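Local coordinates for natterin-like protein (Lethenteron camtschaticum, PDB 6IUL) that is a lamprey immune protein with a lectin-like domain joined to an aerolysin-family module, and probably kills target cells by binding surface glycans and forming membrane pores, at residues 73-81 and 111-122; 33-41 and 102-110. All coordinates share one frame; numbering follows the deposited sequence.

Both contacts lie in the jacalin-like lectin domain, a beta-prism, whose sheets form the sides of a three-sided prism. Interaction 1 works within one sheet, joining strand 75-82 to edge strand 114-117 through backbone bonds; interaction 2 packs the opposite edge strand of that sheet, 101-105, against strand 30-37 of another sheet. Residues 102-110 run on directly into 111-122, so the two meet where L111 packs on M106 and F103. Each has a buried apolar part, leucine, isoleucine and valine in the first, valine, alanine and phenylalanine in the second. Their outer parts differ: interaction 1 carries a serine-carboxylate-lysine chain beside W81, interaction 2 a glycine turn bonded to the 106-109 loop and a tryptophan pair.

Interaction 1 of 2, residues 73-81 and 111-122; sequences EFIKSLSLW and LKTEYKIDVGSG
An antiparallel strand pair at the edge of one sheet of the jacalin-like beta-prism joins L80 to Y115: L80 N gives a hydrogen bond to Y115 O (3.0 Å) and Y115 N returns one to L80 O. A further bond runs from I117 N to L78 O (2.9 Å). Where the strands part, a water accepts from L78 N and lies 2.6 Å from I117 O, so that it links the two backbones. At the other end the type II' turn 119-122 brings the carbonyl of G122 to I75 N; G122, at positive phi (82°), has its CA 3.2 Å from I75 O, a close backbone approach that suits a residue with no side chain.

Side chains alternate between the two faces. L78, L80 and I117 share the inward one, L78 CD2 lying 3.8 Å from I117 CG1, and F140, F142 and I11 pack there too, which suits branched aliphatics. On the other face W81 is sandwiched: L111 CD1 sits over its five-membered ring, 7° off the normal, while E114 covers the opposite face with CA and CG. E114 extends alongside the indole with CG anti to the backbone N (chi1 176°), which carries its carboxylate to S79. There S79 OG donates to the anti lone pair of E114 OE2 (2.6 Å), and K116 NZ forms a salt bridge to the same oxygen (3.3 Å). Two donors on OE2 probably stabilise the ionised carboxylate and hold it beside the tryptophan.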
# COMPACT_ATOMS: atom_id res chain seq x y z
N GLU A 73 0.59 14.01 -15.09
CA GLU A 73 0.45 15.43 -15.48
C GLU A 73 -0.68 15.58 -16.48
O GLU A 73 -0.69 14.90 -17.50
CB GLU A 73 1.74 15.93 -16.11
CG GLU A 73 1.76 17.43 -16.35
CD GLU A 73 3.08 17.93 -16.92
OE1 GLU A 73 3.80 17.11 -17.54
OE2 GLU A 73 3.36 19.16 -16.78
N PHE A 74 -1.62 16.49 -16.20
CA PHE A 74 -2.70 16.73 -17.13
C PHE A 74 -2.78 18.19 -17.54
O PHE A 74 -1.99 18.99 -17.10
CB PHE A 74 -4.04 16.23 -16.56
CG PHE A 74 -4.45 16.85 -15.28
CD1 PHE A 74 -4.01 16.32 -14.06
CD2 PHE A 74 -5.31 17.95 -15.26
CE1 PHE A 74 -4.41 16.92 -12.86
CE2 PHE A 74 -5.74 18.54 -14.06
CZ PHE A 74 -5.27 18.02 -12.84
N ILE A 75 -3.76 18.53 -18.38
CA ILE A 75 -3.89 19.90 -18.89
C ILE A 75 -4.88 20.69 -18.08
O ILE A 75 -6.01 20.26 -17.87
CB ILE A 75 -4.27 19.91 -20.38
CG1 ILE A 75 -3.13 19.34 -21.21
CG2 ILE A 75 -4.56 21.31 -20.84
CD1 ILE A 75 -3.46 19.15 -22.68
N LYS A 76 -4.45 21.85 -17.58
CA LYS A 76 -5.28 22.72 -16.78
C LYS A 76 -6.03 23.75 -17.63
O LYS A 76 -7.16 24.17 -17.33
CB LYS A 76 -4.38 23.40 -15.73
CG LYS A 76 -4.94 24.63 -15.07
CD LYS A 76 -4.00 25.07 -13.94
CE LYS A 76 -2.74 25.70 -14.50
NZ LYS A 76 -1.99 26.39 -13.44
N SER A 77 -5.40 24.20 -18.69
CA SER A 77 -6.02 25.17 -19.60
C SER A 77 -5.42 25.03 -20.99
O SER A 77 -4.29 24.63 -21.14
CB SER A 77 -5.84 26.61 -19.08
OG SER A 77 -4.48 26.98 -19.08
N LEU A 78 -6.21 25.35 -21.98
CA LEU A 78 -5.81 25.31 -23.37
C LEU A 78 -6.45 26.47 -24.12
O LEU A 78 -7.62 26.74 -23.93
CB LEU A 78 -6.29 24.01 -23.99
CG LEU A 78 -6.16 23.91 -25.53
CD1 LEU A 78 -4.74 23.58 -25.89
CD2 LEU A 78 -7.06 22.83 -26.09
N SER A 79 -5.69 27.13 -24.96
CA SER A 79 -6.21 28.13 -25.87
C SER A 79 -5.76 27.85 -27.28
O SER A 79 -4.65 27.42 -27.51
CB SER A 79 -5.68 29.51 -25.47
OG SER A 79 -6.32 29.92 -24.28
N LEU A 80 -6.65 28.09 -28.21
CA LEU A 80 -6.35 28.02 -29.60
C LEU A 80 -6.66 29.37 -30.26
O LEU A 80 -7.58 30.10 -29.83
CB LEU A 80 -7.18 26.93 -30.25
CG LEU A 80 -6.97 25.52 -29.68
CD1 LEU A 80 -7.97 24.58 -30.30
CD2 LEU A 80 -5.56 25.03 -29.94
N TRP A 81 -5.88 29.71 -31.29
CA TRP A 81 -6.06 30.92 -32.10
C TRP A 81 -6.11 30.56 -33.57
O TRP A 81 -5.41 29.65 -34.06
CB TRP A 81 -4.87 31.85 -31.93
CG TRP A 81 -4.76 32.61 -30.69
CD1 TRP A 81 -5.05 33.90 -30.50
CD2 TRP A 81 -4.20 32.14 -29.45
NE1 TRP A 81 -4.75 34.28 -29.19
CE2 TRP A 81 -4.21 33.21 -28.55
CE3 TRP A 81 -3.72 30.90 -29.02
CZ2 TRP A 81 -3.78 33.10 -27.25
CZ3 TRP A 81 -3.27 30.78 -27.75
CH2 TRP A 81 -3.30 31.90 -26.86
N LEU A 111 -1.28 37.65 -33.19
CA LEU A 111 -2.45 36.89 -32.62
C LEU A 111 -3.61 37.79 -32.22
O LEU A 111 -3.40 38.75 -31.52
CB LEU A 111 -2.04 36.04 -31.41
CG LEU A 111 -1.04 34.92 -31.74
CD1 LEU A 111 -0.66 34.25 -30.44
CD2 LEU A 111 -1.58 33.93 -32.75
N LYS A 112 -4.82 37.46 -32.63
CA LYS A 112 -5.98 38.28 -32.28
C LYS A 112 -6.99 37.82 -31.25
O LYS A 112 -6.93 38.21 -30.10
CB LYS A 112 -6.75 38.66 -33.55
CG LYS A 112 -6.04 39.78 -34.31
CD LYS A 112 -6.93 40.55 -35.28
CE LYS A 112 -6.29 41.89 -35.61
NZ LYS A 112 -7.17 42.79 -36.39
N THR A 113 -7.93 36.99 -31.61
CA THR A 113 -8.88 36.48 -30.62
C THR A 113 -8.44 35.08 -30.09
O THR A 113 -8.25 34.15 -30.85
CB THR A 113 -10.29 36.38 -31.20
OG1 THR A 113 -10.60 37.61 -31.87
CG2 THR A 113 -11.32 36.17 -30.07
N GLU A 114 -8.33 35.00 -28.77
CA GLU A 114 -8.02 33.79 -28.07
C GLU A 114 -9.30 33.00 -27.72
O GLU A 114 -10.25 33.54 -27.13
CB GLU A 114 -7.27 34.15 -26.79
CG GLU A 114 -6.95 32.97 -25.89
CD GLU A 114 -6.17 33.35 -24.67
OE1 GLU A 114 -5.88 34.55 -24.47
OE2 GLU A 114 -5.86 32.47 -23.83
N TYR A 115 -9.33 31.74 -28.11
CA TYR A 115 -10.43 30.84 -27.78
C TYR A 115 -9.96 29.92 -26.67
O TYR A 115 -9.12 29.03 -26.87
CB TYR A 115 -10.86 30.07 -29.01
CG TYR A 115 -11.38 31.01 -30.06
CD1 TYR A 115 -12.71 31.47 -30.04
CD2 TYR A 115 -10.55 31.47 -31.06
CE1 TYR A 115 -13.17 32.35 -31.01
CE2 TYR A 115 -11.00 32.36 -32.03
CZ TYR A 115 -12.30 32.81 -32.00
OH TYR A 115 -12.74 33.67 -32.96
N LYS A 116 -10.49 30.19 -25.48
CA LYS A 116 -10.17 29.43 -24.31
C LYS A 116 -11.07 28.22 -24.31
O LYS A 116 -12.26 28.35 -24.35
CB LYS A 116 -10.33 30.28 -23.06
CG LYS A 116 -9.34 31.43 -22.96
CD LYS A 116 -9.51 32.13 -21.61
CE LYS A 116 -8.29 32.87 -21.09
NZ LYS A 116 -7.95 34.11 -21.85
N ILE A 117 -10.45 27.04 -24.28
CA ILE A 117 -11.14 25.81 -24.52
C ILE A 117 -11.51 25.12 -23.17
O ILE A 117 -10.74 25.15 -22.18
CB ILE A 117 -10.20 24.86 -25.30
CG1 ILE A 117 -9.71 25.54 -26.58
CG2 ILE A 117 -10.87 23.53 -25.61
CD1 ILE A 117 -10.79 25.93 -27.60
N ASP A 118 -12.67 24.48 -23.17
CA ASP A 118 -13.08 23.61 -22.10
C ASP A 118 -12.29 22.27 -22.17
O ASP A 118 -12.56 21.42 -23.01
CB ASP A 118 -14.56 23.33 -22.20
CG ASP A 118 -15.10 22.46 -21.01
OD1 ASP A 118 -14.27 22.00 -20.21
OD2 ASP A 118 -16.32 22.18 -20.92
N VAL A 119 -11.34 22.08 -21.27
CA VAL A 119 -10.53 20.89 -21.26
C VAL A 119 -11.14 19.70 -20.54
O VAL A 119 -10.52 18.66 -20.43
CB VAL A 119 -9.15 21.16 -20.65
CG1 VAL A 119 -8.49 22.36 -21.32
CG2 VAL A 119 -9.24 21.38 -19.15
N GLY A 120 -12.36 19.82 -20.08
CA GLY A 120 -13.01 18.73 -19.36
C GLY A 120 -12.26 18.32 -18.12
O GLY A 120 -12.10 19.11 -17.22
N SER A 121 -11.80 17.06 -18.12
CA SER A 121 -10.95 16.55 -17.08
C SER A 121 -9.49 16.96 -17.26
O SER A 121 -8.68 16.71 -16.38
CB SER A 121 -11.01 15.03 -17.07
OG SER A 121 -10.37 14.49 -18.21
N GLY A 122 -9.14 17.50 -18.42
CA GLY A 122 -7.74 17.77 -18.73
C GLY A 122 -6.97 16.57 -19.24
O GLY A 122 -5.78 16.66 -19.48
O HOH W 1 -8.96 26.80 -21.17

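Interaction 2 of 2, residues 33-41 and 102-110; sequences LSVSVGGWQ and FFAKMTDWG
V35 and A104 face each other between two sheets of the beta-prism, V35 CG1 lying 3.8 Å from A104 CB. Strand segments 33-37 and 102-105 run in roughly the same direction, their axes 28° apart, and the side chains between them fill the interior of the lectin domain. The small methyl of A104 suits a place where the axes of these two segments come within 7.0 Å. Toward the N-terminal ends of the segments the strands diverge, and F102 spans the wider gap: its CG stands anti to the backbone N (chi1 178°), and the ring reaches across so that V35 CG2 meets its edge, near the ring plane, while L33 crosses the phenylalanine at about a right angle. F67 and F94 also pack on this ring, and an aromatic side chain is long enough to reach them all. V37 turns its CB toward the backbone carbonyl of K105 (3.4 Å to O), and its CG2 touches the methyl of T107.

Beyond the strands, backbone hydrogen bonds between the loops join the packing. T107 N donates to G38 O (3.1 Å, 163° at the hydrogen), and D108 N reaches G39 O in the carbonyl plane, on a lone pair; W109 N adds a weak bond to that oxygen. With no side chain at G39, D108 OD2 can lie 3.4 Å from G39 CA. M106 lies along the turn, its CG close to the backbone of W40 and Q41.

At the exposed tip W40 and W109 lie side by side, pointing the same way, with their ring planes inclined by 31°. W109 is poorly ordered, so its details deserve caution. In the model W40 CB sits over the centre of the W109 six-membered ring, 3.4 Å from the centroid.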
# COMPACT_ATOMS: atom_id res chain seq x y z
N LEU A 33 3.53 15.79 -27.82
CA LEU A 33 3.11 16.58 -28.96
C LEU A 33 4.30 17.35 -29.52
O LEU A 33 5.13 17.86 -28.77
CB LEU A 33 2.10 17.59 -28.49
CG LEU A 33 1.61 18.62 -29.46
CD1 LEU A 33 0.87 17.91 -30.56
CD2 LEU A 33 0.68 19.67 -28.82
N SER A 34 4.37 17.46 -30.83
CA SER A 34 5.34 18.28 -31.49
C SER A 34 4.67 19.10 -32.60
O SER A 34 3.87 18.58 -33.36
CB SER A 34 6.47 17.40 -32.05
OG SER A 34 7.39 18.19 -32.75
N VAL A 35 5.02 20.39 -32.69
CA VAL A 35 4.34 21.33 -33.54
C VAL A 35 5.33 22.11 -34.40
O VAL A 35 6.36 22.64 -33.91
CB VAL A 35 3.50 22.33 -32.73
CG1 VAL A 35 2.75 23.31 -33.64
CG2 VAL A 35 2.47 21.62 -31.86
N SER A 36 5.03 22.17 -35.68
CA SER A 36 5.75 22.99 -36.62
C SER A 36 4.89 24.21 -36.97
O SER A 36 3.68 24.09 -37.18
CB SER A 36 6.10 22.21 -37.91
OG SER A 36 7.09 21.22 -37.65
N VAL A 37 5.53 25.37 -37.02
CA VAL A 37 4.86 26.63 -37.31
C VAL A 37 5.49 27.30 -38.55
O VAL A 37 6.67 27.21 -38.78
CB VAL A 37 4.91 27.58 -36.13
CG1 VAL A 37 4.21 26.95 -34.93
CG2 VAL A 37 6.33 27.97 -35.75
N GLY A 38 4.67 27.89 -39.38
CA GLY A 38 5.17 28.73 -40.45
C GLY A 38 4.84 30.21 -40.18
O GLY A 38 4.45 30.59 -39.06
N GLY A 39 4.97 31.03 -41.22
CA GLY A 39 4.70 32.41 -41.09
C GLY A 39 3.29 32.78 -40.73
O GLY A 39 3.08 33.64 -39.89
N TRP A 40 2.34 32.12 -41.32
CA TRP A 40 0.93 32.50 -41.17
C TRP A 40 0.07 31.27 -40.80
O TRP A 40 -1.14 31.21 -41.06
CB TRP A 40 0.39 33.20 -42.46
CG TRP A 40 0.70 32.44 -43.76
CD1 TRP A 40 1.92 32.41 -44.44
CD2 TRP A 40 -0.22 31.68 -44.56
NE1 TRP A 40 1.79 31.64 -45.57
CE2 TRP A 40 0.49 31.21 -45.69
CE3 TRP A 40 -1.58 31.37 -44.43
CZ2 TRP A 40 -0.09 30.37 -46.66
CZ3 TRP A 40 -2.18 30.55 -45.40
CH2 TRP A 40 -1.43 30.06 -46.52
N GLN A 41 0.68 30.29 -40.18
CA GLN A 41 -0.04 29.06 -39.85
C GLN A 41 0.74 28.16 -38.90
O GLN A 41 1.97 28.32 -38.74
CB GLN A 41 -0.39 28.27 -41.12
CG GLN A 41 0.79 27.55 -41.74
CD GLN A 41 1.63 28.43 -42.68
OE1 GLN A 41 1.97 29.54 -42.39
NE2 GLN A 41 2.02 27.86 -43.76
N PHE A 102 3.30 25.24 -22.73
CA PHE A 102 3.71 24.98 -24.09
C PHE A 102 2.99 25.95 -25.01
O PHE A 102 1.75 26.10 -24.90
CB PHE A 102 3.38 23.53 -24.52
CG PHE A 102 3.74 23.24 -25.95
CD1 PHE A 102 5.10 23.07 -26.34
CD2 PHE A 102 2.77 23.22 -26.93
CE1 PHE A 102 5.43 22.81 -27.65
CE2 PHE A 102 3.10 22.99 -28.27
CZ PHE A 102 4.41 22.77 -28.63
N PHE A 103 3.74 26.61 -25.90
CA PHE A 103 3.18 27.68 -26.72
C PHE A 103 3.82 27.66 -28.09
O PHE A 103 5.02 27.85 -28.20
CB PHE A 103 3.46 29.04 -26.07
CG PHE A 103 2.69 30.21 -26.70
CD1 PHE A 103 1.52 30.01 -27.44
CD2 PHE A 103 3.10 31.51 -26.49
CE1 PHE A 103 0.84 31.06 -27.99
CE2 PHE A 103 2.40 32.60 -27.02
CZ PHE A 103 1.27 32.37 -27.76
N ALA A 104 3.03 27.36 -29.11
CA ALA A 104 3.54 27.34 -30.46
C ALA A 104 2.62 28.19 -31.36
O ALA A 104 1.41 27.96 -31.40
CB ALA A 104 3.62 25.90 -30.94
N LYS A 105 3.21 29.15 -32.06
CA LYS A 105 2.46 30.10 -32.87
C LYS A 105 3.15 30.47 -34.20
O LYS A 105 4.38 30.41 -34.31
CB LYS A 105 2.22 31.39 -32.05
CG LYS A 105 3.50 32.10 -31.69
CD LYS A 105 3.30 33.47 -31.08
CE LYS A 105 4.63 33.92 -30.45
NZ LYS A 105 4.78 35.40 -30.46
N MET A 106 2.34 30.77 -35.21
CA MET A 106 2.73 31.63 -36.34
C MET A 106 3.72 32.77 -36.14
O MET A 106 3.44 33.72 -35.46
CB MET A 106 1.59 32.57 -36.70
CG MET A 106 0.45 31.95 -37.40
SD MET A 106 -0.73 33.26 -37.78
CE MET A 106 -0.95 34.26 -36.35
N THR A 107 4.84 32.71 -36.84
CA THR A 107 5.98 33.60 -36.62
C THR A 107 5.75 35.01 -37.14
O THR A 107 6.31 35.92 -36.61
CB THR A 107 7.26 33.05 -37.32
OG1 THR A 107 7.02 32.92 -38.73
CG2 THR A 107 7.64 31.66 -36.72
N ASP A 108 4.95 35.18 -38.17
CA ASP A 108 4.79 36.51 -38.81
C ASP A 108 3.47 37.23 -38.44
O ASP A 108 3.50 38.23 -37.79
CB ASP A 108 4.93 36.38 -40.33
CG ASP A 108 6.27 35.77 -40.75
OD1 ASP A 108 7.21 35.79 -39.92
OD2 ASP A 108 6.37 35.21 -41.87
N TRP A 109 2.32 36.73 -38.88
CA TRP A 109 1.06 37.40 -38.52
C TRP A 109 0.94 37.44 -36.98
O TRP A 109 1.56 36.70 -36.22
CB TRP A 109 -0.13 36.76 -39.25
CG TRP A 109 -0.02 36.78 -40.79
CD1 TRP A 109 1.01 37.29 -41.53
CD2 TRP A 109 -0.96 36.24 -41.76
NE1 TRP A 109 0.78 37.11 -42.87
CE2 TRP A 109 -0.42 36.48 -43.06
CE3 TRP A 109 -2.21 35.59 -41.66
CZ2 TRP A 109 -1.09 36.08 -44.26
CZ3 TRP A 109 -2.88 35.19 -42.86
CH2 TRP A 109 -2.31 35.44 -44.14
N GLY A 110 0.14 38.35 -36.46
CA GLY A 110 0.04 38.53 -34.99
C GLY A 110 -1.28 38.02 -34.45
O GLY A 110 -2.32 38.01 -35.13